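Local structure of putative mannose-1-phosphate guanylyl transferase (Thermus thermophilus, 2CU2) at residues E116-A121 with G249-D254; E131-A136 with R243-L248. The protein probably transfers a guanylyl group from GTP to mannose 1-phosphate, which would yield GDP-mannose. One frame throughout, in Å; residues are numbered along the deposited sequence.

Contact 1: E116-A121 with G249-D254; sequences EAYREA and GRFPWD. With SO4 (sulfate ion), chain C.
Phe251 lays its ring against the turn of helix made by Ala117, Tyr118 and Ala121, and most of the apolar packing runs through it. CD1 of Tyr118 sits over one face of the phenyl ring, toward its rim, 3.7 Å from Phe251 CZ; the two rings meet obliquely, their planes at 49°. Ala121 CB meets the ring edge in plane, 4.0 Å from Phe251 CE2, while Ala117 CB touches Phe251 CB at 4.1 Å. Phe251 CB points toward the helix, and chi1 of 48° sets CG between the backbone N and the carbonyl carbon.

No direct hydrogen bond links the segments. A water donates to Ala117 O at 2.8 Å and accepts only weakly from Arg250 N.

On another side of the helix Arg119 is hydrogen-bonded to a sulfate probably taken from the crystallisation liquor. Arg119 NH2 reaches sulfate O1 at 2.7 Å, NE adds weak bonds to O3 and O4, and NH1 is held by Arg44 O. An alanine at Arg119 would probably leave the sulfate without its guanidinium mate and Arg44 O without this donor.

Leu137 and Leu139 of strand 134-139 and Val112 of strand 111-112 also touch Phe251, which thus fills the junction between helix 115-128 and these two strands.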
# COMPACT_ATOMS: atom_id res chain seq x y z
N GLU A 116 24.29 -18.67 18.97
CA GLU A 116 25.41 -19.38 19.59
C GLU A 116 26.74 -18.80 19.13
O GLU A 116 27.61 -18.52 19.95
CB GLU A 116 25.36 -20.88 19.28
CG GLU A 116 24.17 -21.60 19.91
CD GLU A 116 22.94 -21.66 19.01
OE1 GLU A 116 22.84 -20.82 18.08
OE2 GLU A 116 22.09 -22.55 19.23
N ALA A 117 26.90 -18.62 17.83
CA ALA A 117 28.14 -18.07 17.31
C ALA A 117 28.32 -16.64 17.82
O ALA A 117 29.44 -16.17 18.01
CB ALA A 117 28.13 -18.09 15.78
N TYR A 118 27.21 -15.95 18.05
CA TYR A 118 27.24 -14.58 18.55
C TYR A 118 27.79 -14.60 19.97
O TYR A 118 28.68 -13.81 20.31
CB TYR A 118 25.83 -13.99 18.54
CG TYR A 118 25.75 -12.56 19.03
CD1 TYR A 118 25.78 -11.49 18.13
CD2 TYR A 118 25.62 -12.28 20.39
CE1 TYR A 118 25.66 -10.17 18.58
CE2 TYR A 118 25.50 -10.97 20.85
CZ TYR A 118 25.52 -9.92 19.94
OH TYR A 118 25.40 -8.62 20.40
N ARG A 119 27.26 -15.49 20.80
CA ARG A 119 27.73 -15.60 22.18
C ARG A 119 29.19 -16.01 22.23
O ARG A 119 29.97 -15.47 23.01
CB ARG A 119 26.88 -16.59 22.97
CG ARG A 119 25.50 -16.05 23.32
CD ARG A 119 24.81 -16.95 24.33
NE ARG A 119 24.38 -18.22 23.74
CZ ARG A 119 23.26 -18.39 23.05
NH1 ARG A 119 22.43 -17.37 22.84
NH2 ARG A 119 22.96 -19.59 22.56
N GLU A 120 29.59 -16.96 21.38
CA GLU A 120 30.97 -17.41 21.37
C GLU A 120 31.91 -16.25 21.05
O GLU A 120 32.98 -16.13 21.64
CB GLU A 120 31.14 -18.57 20.37
CG GLU A 120 30.60 -19.88 20.92
CD GLU A 120 30.63 -21.03 19.92
OE1 GLU A 120 31.00 -20.79 18.75
OE2 GLU A 120 30.28 -22.16 20.31
N ALA A 121 31.49 -15.37 20.14
CA ALA A 121 32.30 -14.21 19.79
C ALA A 121 32.42 -13.25 20.98
O ALA A 121 33.50 -12.71 21.25
CB ALA A 121 31.69 -13.48 18.60
N GLY A 249 33.42 -11.96 14.18
CA GLY A 249 32.21 -12.77 14.25
C GLY A 249 31.86 -13.34 12.88
O GLY A 249 31.96 -12.68 11.85
N ARG A 250 31.47 -14.63 12.87
CA ARG A 250 31.20 -15.28 11.59
C ARG A 250 29.72 -15.61 11.41
O ARG A 250 29.31 -16.32 10.50
CB ARG A 250 32.02 -16.57 11.53
CG ARG A 250 33.49 -16.34 11.86
CD ARG A 250 34.40 -17.37 11.17
NE ARG A 250 35.80 -17.09 11.46
CZ ARG A 250 36.40 -16.11 10.75
NH1 ARG A 250 35.71 -15.43 9.85
NH2 ARG A 250 37.68 -15.82 10.98
N PHE A 251 28.88 -15.05 12.30
CA PHE A 251 27.45 -15.14 12.10
C PHE A 251 26.93 -14.06 11.15
O PHE A 251 27.54 -13.01 10.98
CB PHE A 251 26.78 -15.01 13.46
CG PHE A 251 27.35 -13.84 14.20
CD1 PHE A 251 26.93 -12.55 13.88
CD2 PHE A 251 28.32 -14.03 15.17
CE1 PHE A 251 27.47 -11.46 14.54
CE2 PHE A 251 28.86 -12.93 15.83
CZ PHE A 251 28.44 -11.65 15.52
N PRO A 252 25.78 -14.35 10.51
CA PRO A 252 25.10 -13.37 9.69
C PRO A 252 24.75 -12.12 10.51
O PRO A 252 24.30 -12.20 11.64
CB PRO A 252 23.83 -14.02 9.13
CG PRO A 252 24.06 -15.52 9.25
CD PRO A 252 25.05 -15.61 10.51
N TRP A 253 25.01 -10.95 9.90
CA TRP A 253 24.82 -9.72 10.66
C TRP A 253 24.46 -8.53 9.76
O TRP A 253 25.05 -8.29 8.71
CB TRP A 253 26.11 -9.43 11.42
CG TRP A 253 26.03 -8.11 12.08
CD1 TRP A 253 25.54 -7.83 13.38
CD2 TRP A 253 26.48 -6.84 11.54
NE1 TRP A 253 25.65 -6.52 13.71
CE2 TRP A 253 26.25 -5.86 12.52
CE3 TRP A 253 27.04 -6.47 10.32
CZ2 TRP A 253 26.60 -4.54 12.28
CZ3 TRP A 253 27.39 -5.16 10.07
CH2 TRP A 253 27.16 -4.18 11.06
N ASP A 254 23.41 -7.80 10.19
CA ASP A 254 23.01 -6.59 9.48
C ASP A 254 22.50 -5.54 10.48
O ASP A 254 21.88 -5.85 11.48
CB ASP A 254 21.89 -6.96 8.51
CG ASP A 254 21.91 -6.02 7.31
OD1 ASP A 254 21.55 -4.86 7.49
OD2 ASP A 254 22.27 -6.46 6.22
S SO4 C . 25.46 -21.56 24.26
O1 SO4 C . 24.08 -21.61 23.90
O2 SO4 C . 26.16 -22.76 24.51
O3 SO4 C . 25.58 -20.68 25.54
O4 SO4 C . 26.24 -20.83 23.28
O HOH W 1 31.21 -16.22 15.82

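Contact 2: E131-A136 with R243-L248; sequences EGFVVA and RVRVVL
Phe133 is sandwiched between two arginines of the other segment, and they meet its ring in different ways. The guanidinium of Arg245 lies flat on one face, its plane only 5° from that of the ring and its CZ 3.5 Å from the centroid of Phe133, a cation-pi stack. The chain of Arg245 runs extended from CG to NE (chi3 172°), with CD making a CH-pi contact on the same face. Over the opposite face comes Arg243, tilted: its guanidinium is turned 56° from the ring, and CZ stands 4.3 Å from the Phe133 centroid, off-centre. Two cationic groups so close to one ring would probably repel each other, but Arg245 is also gripped by a salt bridge from NH2 to Glu130 and a hydrogen bond from NH1 to Ala128 O, which help to fix its rotation.

Farther along, Val134 and Val244 point the same way side by side, with Val134 CG1 just 3.4 Å from Val244 CG2, a tight fit. Ala136 and Val246 share that face of the sheet, whereas Val135 lies on the face of Arg245, where its CG1 meets Val247 CG2 at 4.0 Å.

The backbones between these two layers of side chains are joined by four nearly straight hydrogen bonds, beginning with Val134 N to Arg243 O at 3.0 Å and ending with Val247 N to Ala136 O at 3.0 Å. This is the register of neighbouring parallel strands, with Val134, Val135 and Ala136 opposite Val244, Arg245 and Val246, inside the mixed central sheet of a GT-A-type nucleotidyltransferase domain.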
# COMPACT_ATOMS: atom_id res chain seq x y z
N GLU A 131 44.09 -6.25 30.83
CA GLU A 131 44.41 -4.91 31.30
C GLU A 131 44.84 -3.99 30.15
O GLU A 131 45.86 -4.18 29.51
CB GLU A 131 45.53 -5.01 32.34
CG GLU A 131 45.76 -3.69 33.08
CD GLU A 131 46.35 -3.96 34.44
OE1 GLU A 131 46.60 -5.12 34.75
OE2 GLU A 131 46.56 -3.01 35.19
N GLY A 132 44.03 -2.93 29.94
CA GLY A 132 44.46 -1.87 29.03
C GLY A 132 43.67 -1.94 27.72
O GLY A 132 43.40 -0.95 27.06
N PHE A 133 43.26 -3.16 27.35
CA PHE A 133 42.67 -3.36 26.03
C PHE A 133 41.17 -3.06 26.01
O PHE A 133 40.42 -3.47 26.89
CB PHE A 133 42.93 -4.81 25.59
CG PHE A 133 44.40 -5.01 25.35
CD1 PHE A 133 45.19 -5.58 26.34
CD2 PHE A 133 44.98 -4.57 24.17
CE1 PHE A 133 46.56 -5.70 26.15
CE2 PHE A 133 46.35 -4.70 23.99
CZ PHE A 133 47.15 -5.26 24.98
N VAL A 134 40.80 -2.34 24.94
CA VAL A 134 39.40 -2.29 24.55
C VAL A 134 39.15 -3.24 23.38
O VAL A 134 39.92 -3.30 22.42
CB VAL A 134 39.05 -0.86 24.15
CG1 VAL A 134 39.64 -0.54 22.78
CG2 VAL A 134 37.54 -0.69 24.09
N VAL A 135 38.11 -4.07 23.43
CA VAL A 135 37.86 -5.05 22.37
C VAL A 135 36.64 -4.72 21.52
O VAL A 135 35.59 -4.34 22.04
CB VAL A 135 37.66 -6.47 22.98
CG1 VAL A 135 37.68 -7.53 21.86
CG2 VAL A 135 38.75 -6.76 24.01
N ALA A 136 36.78 -4.87 20.20
CA ALA A 136 35.69 -4.60 19.28
C ALA A 136 35.32 -5.84 18.48
O ALA A 136 36.10 -6.80 18.39
CB ALA A 136 36.07 -3.46 18.33
N ARG A 243 45.22 0.86 22.54
CA ARG A 243 45.28 -0.58 22.76
C ARG A 243 43.95 -1.27 22.44
O ARG A 243 43.08 -1.43 23.30
CB ARG A 243 45.66 -0.83 24.22
CG ARG A 243 47.14 -0.56 24.48
CD ARG A 243 47.51 -0.75 25.96
NE ARG A 243 48.18 -2.04 26.16
CZ ARG A 243 48.33 -2.46 27.43
NH1 ARG A 243 47.88 -1.73 28.43
NH2 ARG A 243 48.93 -3.63 27.66
N VAL A 244 43.76 -1.65 21.16
CA VAL A 244 42.50 -2.23 20.71
C VAL A 244 42.69 -3.65 20.15
O VAL A 244 43.61 -3.94 19.40
CB VAL A 244 41.92 -1.33 19.62
CG1 VAL A 244 40.59 -1.89 19.13
CG2 VAL A 244 41.70 0.07 20.18
N ARG A 245 41.78 -4.55 20.58
CA ARG A 245 41.76 -5.89 20.00
C ARG A 245 40.43 -6.14 19.28
O ARG A 245 39.40 -5.56 19.60
CB ARG A 245 41.94 -6.90 21.13
CG ARG A 245 43.38 -7.00 21.62
CD ARG A 245 43.49 -7.77 22.94
NE ARG A 245 44.89 -8.00 23.29
CZ ARG A 245 45.15 -8.56 24.49
NH1 ARG A 245 44.15 -8.88 25.30
NH2 ARG A 245 46.41 -8.79 24.86
N VAL A 246 40.48 -7.00 18.25
CA VAL A 246 39.26 -7.27 17.49
C VAL A 246 39.01 -8.77 17.34
O VAL A 246 39.87 -9.54 16.94
CB VAL A 246 39.40 -6.62 16.12
CG1 VAL A 246 38.12 -6.81 15.31
CG2 VAL A 246 39.68 -5.14 16.27
N VAL A 247 37.77 -9.15 17.63
CA VAL A 247 37.25 -10.49 17.40
C VAL A 247 36.33 -10.55 16.19
O VAL A 247 35.40 -9.76 16.03
CB VAL A 247 36.50 -10.93 18.66
CG1 VAL A 247 35.93 -12.34 18.46
CG2 VAL A 247 37.44 -10.95 19.85
N LEU A 248 36.64 -11.49 15.28
CA LEU A 248 35.82 -11.63 14.08
C LEU A 248 34.62 -12.55 14.30
O LEU A 248 34.75 -13.73 14.61
CB LEU A 248 36.70 -12.19 12.96
CG LEU A 248 37.70 -11.17 12.42
CD1 LEU A 248 38.37 -11.64 11.12
CD2 LEU A 248 37.07 -9.82 12.11

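Overall arrangement
Both contacts lie in the nucleotidyltransferase region, their centres about 17 Å apart, and they join the same two parts of the chain. Helix 115-128 leads into strand 134-139, and strand 244-249 leads into strand 253-254, so contact 2 is nested inside the loop that contact 1 closes. Contact 2 pairs strands 134-139 and 244-249 within the mixed sheet; contact 1 then sets the chain leaving that sheet against helix 115-128, which precedes strand 134-139. They meet directly where Ala121 O packs on Val247 CG1, at 3.7 Å. Sheet, helix and exit segment therefore form one continuous packed unit, built from segments more than a hundred residues apart.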